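PDB 5I4M: amidase, hydantoinase/carbamoylase family from Burkholderia vietnamiensis, which probably hydrolyses N-carbamoyl-L-amino acids as a zinc-dependent amidase of the peptidase M20 family. Local coordinates for residues 57-60 against 61-65; 181-184 against 185-188. One frame throughout, in Å; residues are numbered along the deposited sequence. Where two conformers were deposited one is given.

Interaction 1. Residues 57-60 against 61-65; sequences DLDK and AARDL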
loop_
_atom_site.group_PDB
_atom_site.type_symbol
_atom_site.label_atom_id
_atom_site.label_comp_id
_atom_site.label_asym_id
_atom_site.label_seq_id
_atom_site.Cartn_x
_atom_site.Cartn_y
_atom_site.Cartn_z
ATOM N N ASP A 57 -16.328 -12.827 9.229
ATOM C CA ASP A 57 -17.263 -13.195 10.289
ATOM C C ASP A 57 -18.383 -12.171 10.436
ATOM O O ASP A 57 -19.496 -12.525 10.854
ATOM C CB ASP A 57 -16.536 -13.345 11.623
ATOM C CG ASP A 57 -15.795 -14.649 11.736
ATOM O OD1 ASP A 57 -15.945 -15.502 10.833
ATOM O OD2 ASP A 57 -15.083 -14.824 12.741
ATOM N N LEU A 58 -18.107 -10.895 10.135
ATOM C CA LEU A 58 -19.157 -9.878 10.215
ATOM C C LEU A 58 -20.207 -10.084 9.128
ATOM O O LEU A 58 -21.410 -9.976 9.390
ATOM C CB LEU A 58 -18.548 -8.476 10.130
ATOM C CG LEU A 58 -17.663 -8.111 11.328
ATOM C CD1 LEU A 58 -16.880 -6.813 11.074
ATOM C CD2 LEU A 58 -18.517 -7.975 12.573
ATOM N N ASP A 59 -19.770 -10.383 7.903
ATOM C CA ASP A 59 -20.707 -10.739 6.837
ATOM C C ASP A 59 -21.541 -11.950 7.240
ATOM O O ASP A 59 -22.762 -11.970 7.045
ATOM C CB ASP A 59 -19.921 -11.013 5.550
ATOM C CG ASP A 59 -20.791 -11.071 4.301
ATOM O OD1 ASP A 59 -21.792 -10.327 4.222
ATOM O OD2 ASP A 59 -20.447 -11.841 3.373
ATOM N N LYS A 60 -20.893 -12.952 7.841
ATOM C CA LYS A 60 -21.595 -14.135 8.338
ATOM C C LYS A 60 -22.691 -13.759 9.324
ATOM O O LYS A 60 -23.798 -14.300 9.258
ATOM C CB LYS A 60 -20.600 -15.095 9.009
ATOM C CG LYS A 60 -21.248 -16.298 9.690
ATOM C CD LYS A 60 -20.242 -17.105 10.518
ATOM C CE LYS A 60 -20.874 -18.348 11.156
ATOM N NZ LYS A 60 -21.949 -17.965 12.118
ATOM N N ALA A 61 -22.394 -12.849 10.258
ATOM C CA ALA A 61 -23.379 -12.498 11.277
ATOM C C ALA A 61 -24.575 -11.773 10.671
ATOM O O ALA A 61 -25.722 -12.017 11.073
ATOM C CB ALA A 61 -22.730 -11.657 12.381
ATOM N N ALA A 62 -24.344 -10.886 9.701
ATOM C CA ALA A 62 -25.478 -10.219 9.064
ATOM C C ALA A 62 -26.361 -11.222 8.328
ATOM O O ALA A 62 -27.596 -11.151 8.405
ATOM C CB ALA A 62 -25.003 -9.128 8.096
ATOM N N ARG A 63 -25.744 -12.147 7.585
ATOM C CA ARG A 63 -26.491 -13.227 6.943
ATOM C C ARG A 63 -27.292 -14.031 7.959
ATOM O O ARG A 63 -28.498 -14.254 7.780
ATOM C CB ARG A 63 -25.530 -14.151 6.191
ATOM C CG ARG A 63 -24.852 -13.526 4.985
ATOM C CD ARG A 63 -23.568 -14.300 4.639
ATOM N NE ARG A 63 -23.111 -13.914 3.311
ATOM C CZ ARG A 63 -23.348 -14.597 2.194
ATOM N NH1 ARG A 63 -24.007 -15.757 2.230
ATOM N NH2 ARG A 63 -22.904 -14.122 1.034
ATOM N N ASP A 64 -26.627 -14.511 9.019
ATOM C CA ASP A 64 -27.322 -15.305 10.032
ATOM C C ASP A 64 -28.523 -14.556 10.595
ATOM O O ASP A 64 -29.601 -15.136 10.793
ATOM C CB ASP A 64 -26.373 -15.661 11.181
ATOM C CG ASP A 64 -25.287 -16.651 10.794
ATOM O OD1 ASP A 64 -25.324 -17.235 9.688
ATOM O OD2 ASP A 64 -24.388 -16.864 11.641
ATOM N N LEU A 65 -28.343 -13.271 10.887
ATOM C CA LEU A 65 -29.395 -12.498 11.535
ATOM C C LEU A 65 -30.603 -12.369 10.625
ATOM O O LEU A 65 -31.746 -12.609 11.041
ATOM C CB LEU A 65 -28.857 -11.122 11.918
ATOM C CG LEU A 65 -29.848 -10.141 12.559
ATOM C CD1 LEU A 65 -30.341 -10.639 13.911
ATOM C CD2 LEU A 65 -29.211 -8.768 12.710
HETATM O O HOH W 1 -21.347 -11.660 0.799
HETATM O O HOH W 2 -23.557 -19.448 9.655
#
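Lys60 and Asp64, one helical turn apart, form a short salt bridge in which Lys60 NZ lies 2.7 Å from Asp64 OD2 and takes the syn lone pair of that oxygen. The lysine leaves the helix with CG anti to its backbone N (chi1 174°) and runs straight as far as CE; a bend at chi4 (-63°) then turns the ammonium in to the carboxylate. A water donates to Asp64 OD1 and is weakly bonded by Lys60 NZ, and the same OD1 also meets the hydroxyl of Tyr193. On another side of the helix Asp59 and Arg63 pair more loosely: Arg63 NE reaches Asp59 OD2 at 3.4 Å, a weak bond, with carboxylate and guanidinium planes turned 86° against each other. A water completes the link, donating a hydrogen bond to Asp59 OD2 at 2.7 Å and accepting one from Arg63 NH2. Both pairs are i to i+4 salt bridges at the start of helix 57-72, laid over its regular backbone bonds, among them Asp64 N to Lys60 O at 2.8 Å and Arg63 N to Asp59 O at 3.0 Å. Buried charge is shared out further: Asp59 OD2 also accepts from the backbone N of Leu55, while the guanidinium bonds to Gly83 O and Thr147 OG1 and makes a cation-pi contact with Tyr193. Arginine suits this place because its flat guanidinium has several N-H donors pointing different ways and a face for an aromatic ring, so it can serve several partners at once. Its aliphatic part stays close to the helix, with CG 3.3 Å from Asp59 O. The small Ala61 and Ala62 lie against the preceding turn, the methyl CB of Ala61 3.7 Å from Leu58 O, and Ala62 and Leu58 both touch Arg52 in a neighbouring loop.

Interaction 2. Residues 181-184 against 185-188; sequences GKTI and GEEL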
loop_
_atom_site.group_PDB
_atom_site.type_symbol
_atom_site.label_atom_id
_atom_site.label_comp_id
_atom_site.label_asym_id
_atom_site.label_seq_id
_atom_site.Cartn_x
_atom_site.Cartn_y
_atom_site.Cartn_z
ATOM N N GLY A 181 -4.658 -14.438 -0.543
ATOM C CA GLY A 181 -4.754 -15.689 -1.256
ATOM C C GLY A 181 -5.909 -16.581 -0.866
ATOM O O GLY A 181 -5.982 -17.713 -1.356
ATOM N N LYS A 182 -6.811 -16.123 0.004
ATOM C CA LYS A 182 -7.985 -16.910 0.357
ATOM C C LYS A 182 -9.036 -16.811 -0.743
ATOM O O LYS A 182 -9.301 -15.729 -1.269
ATOM C CB LYS A 182 -8.570 -16.430 1.686
ATOM C CG LYS A 182 -7.594 -16.516 2.855
ATOM C CD LYS A 182 -8.214 -15.989 4.139
ATOM C CE LYS A 182 -7.207 -15.989 5.290
ATOM N NZ LYS A 182 -7.753 -15.256 6.465
ATOM N N THR A 183 -9.634 -17.947 -1.089
ATOM C CA THR A 183 -10.619 -17.961 -2.166
ATOM C C THR A 183 -12.023 -17.763 -1.623
ATOM O O THR A 183 -12.299 -17.993 -0.449
ATOM C CB THR A 183 -10.587 -19.271 -2.949
ATOM O OG1 THR A 183 -11.057 -20.335 -2.110
ATOM C CG2 THR A 183 -9.173 -19.576 -3.450
ATOM N N ILE A 184 -12.922 -17.334 -2.511
ATOM C CA ILE A 184 -14.334 -17.255 -2.148
ATOM C C ILE A 184 -14.836 -18.612 -1.670
ATOM O O ILE A 184 -15.530 -18.707 -0.652
ATOM C CB ILE A 184 -15.158 -16.719 -3.336
ATOM C CG1 ILE A 184 -14.952 -15.205 -3.480
ATOM C CG2 ILE A 184 -16.648 -17.055 -3.160
ATOM C CD1 ILE A 184 -15.784 -14.552 -4.633
ATOM N N GLY A 185 -14.459 -19.686 -2.370
ATOM C CA GLY A 185 -14.909 -21.014 -1.976
ATOM C C GLY A 185 -14.435 -21.420 -0.590
ATOM O O GLY A 185 -15.183 -22.027 0.179
ATOM N N GLU A 186 -13.182 -21.112 -0.260
ATOM C CA GLU A 186 -12.688 -21.431 1.079
ATOM C C GLU A 186 -13.438 -20.640 2.138
ATOM O O GLU A 186 -13.818 -21.184 3.187
ATOM C CB GLU A 186 -11.190 -21.142 1.174
ATOM C CG GLU A 186 -10.315 -22.122 0.407
ATOM C CD GLU A 186 -8.960 -21.535 0.029
ATOM O OE1 GLU A 186 -8.660 -20.385 0.429
ATOM O OE2 GLU A 186 -8.197 -22.239 -0.666
ATOM N N GLU A 187 -13.660 -19.352 1.885
ATOM C CA GLU A 187 -14.290 -18.511 2.891
ATOM C C GLU A 187 -15.780 -18.806 3.027
ATOM O O GLU A 187 -16.326 -18.683 4.130
ATOM C CB GLU A 187 -14.027 -17.047 2.564
ATOM C CG GLU A 187 -12.569 -16.669 2.798
ATOM C CD GLU A 187 -12.177 -16.749 4.266
ATOM O OE1 GLU A 187 -12.232 -15.712 4.962
ATOM O OE2 GLU A 187 -11.816 -17.847 4.731
ATOM N N LEU A 188 -16.449 -19.203 1.939
ATOM C CA LEU A 188 -17.822 -19.695 2.056
ATOM C C LEU A 188 -17.890 -20.896 3.001
ATOM O O LEU A 188 -18.744 -20.955 3.894
ATOM C CB LEU A 188 -18.377 -20.069 0.673
ATOM C CG LEU A 188 -18.754 -18.944 -0.302
ATOM C CD1 LEU A 188 -19.062 -19.485 -1.715
ATOM C CD2 LEU A 188 -19.931 -18.138 0.241
HETATM O O HOH W 3 -5.862 -20.275 0.033
HETATM O O HOH W 4 -10.697 -15.006 6.882
#
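Thr183 holds OG1 between its backbone N and carbonyl carbon (chi1 68°), which aims the hydroxyl oxygen at the NH of Glu186; Glu186 sets CG beside its own N (chi1 -72°) and extends its chain back across the threonine at about a right angle. The result is a capping box at the start of helix 184-191. Thr183 OG1 accepts from Glu186 N at 2.9 Å, and in return Glu186 OE1 accepts a hydrogen bond from Thr183 N at 3.0 Å, the N-H coming from above the carboxylate plane. A water bridges Glu186 OE1 and Gly181 O. Threonine and glutamate suit the two places, one short enough to cap, the other long enough to reach back. One turn apart, Ile184 CG2 packs on Leu188 CD1 at 3.7 Å, the two side chains lying side by side on the buried face. Lys182 crosses Glu187 without direct charge contact; in the conformer given, one of two deposited, a water tentatively links Lys182 NZ to Glu187 OE1, while the carboxylate is claimed by Arg153 and Arg190. The reciprocal bonds satisfy two backbone NH groups at the helix entry, and the glutamate's negative charge there probably interacts favourably with the helix dipole.

Overall arrangement
Both interactions lie at the starts of helices, 57-72 and 184-191, each partly buried and well away from the centre of the chain. Interaction 1 lies wholly within its helix and relies on charge pairs between successive turns; interaction 2 joins a loop to a helix and relies on side chains bonding to backbone groups. Their buried sides also differ, with a charged pair in 57-65 and an aliphatic pair in 181-188; the more exposed sides carry the Lys60-Asp64 pair and the Thr183-Glu186 box. The nearest atoms are about 5 Å apart and do not touch, but Arg190 connects them, pairing with both Asp57 and Glu187. Asp59 comes within about 7 Å of the zinc ligand His104, side chain to side chain.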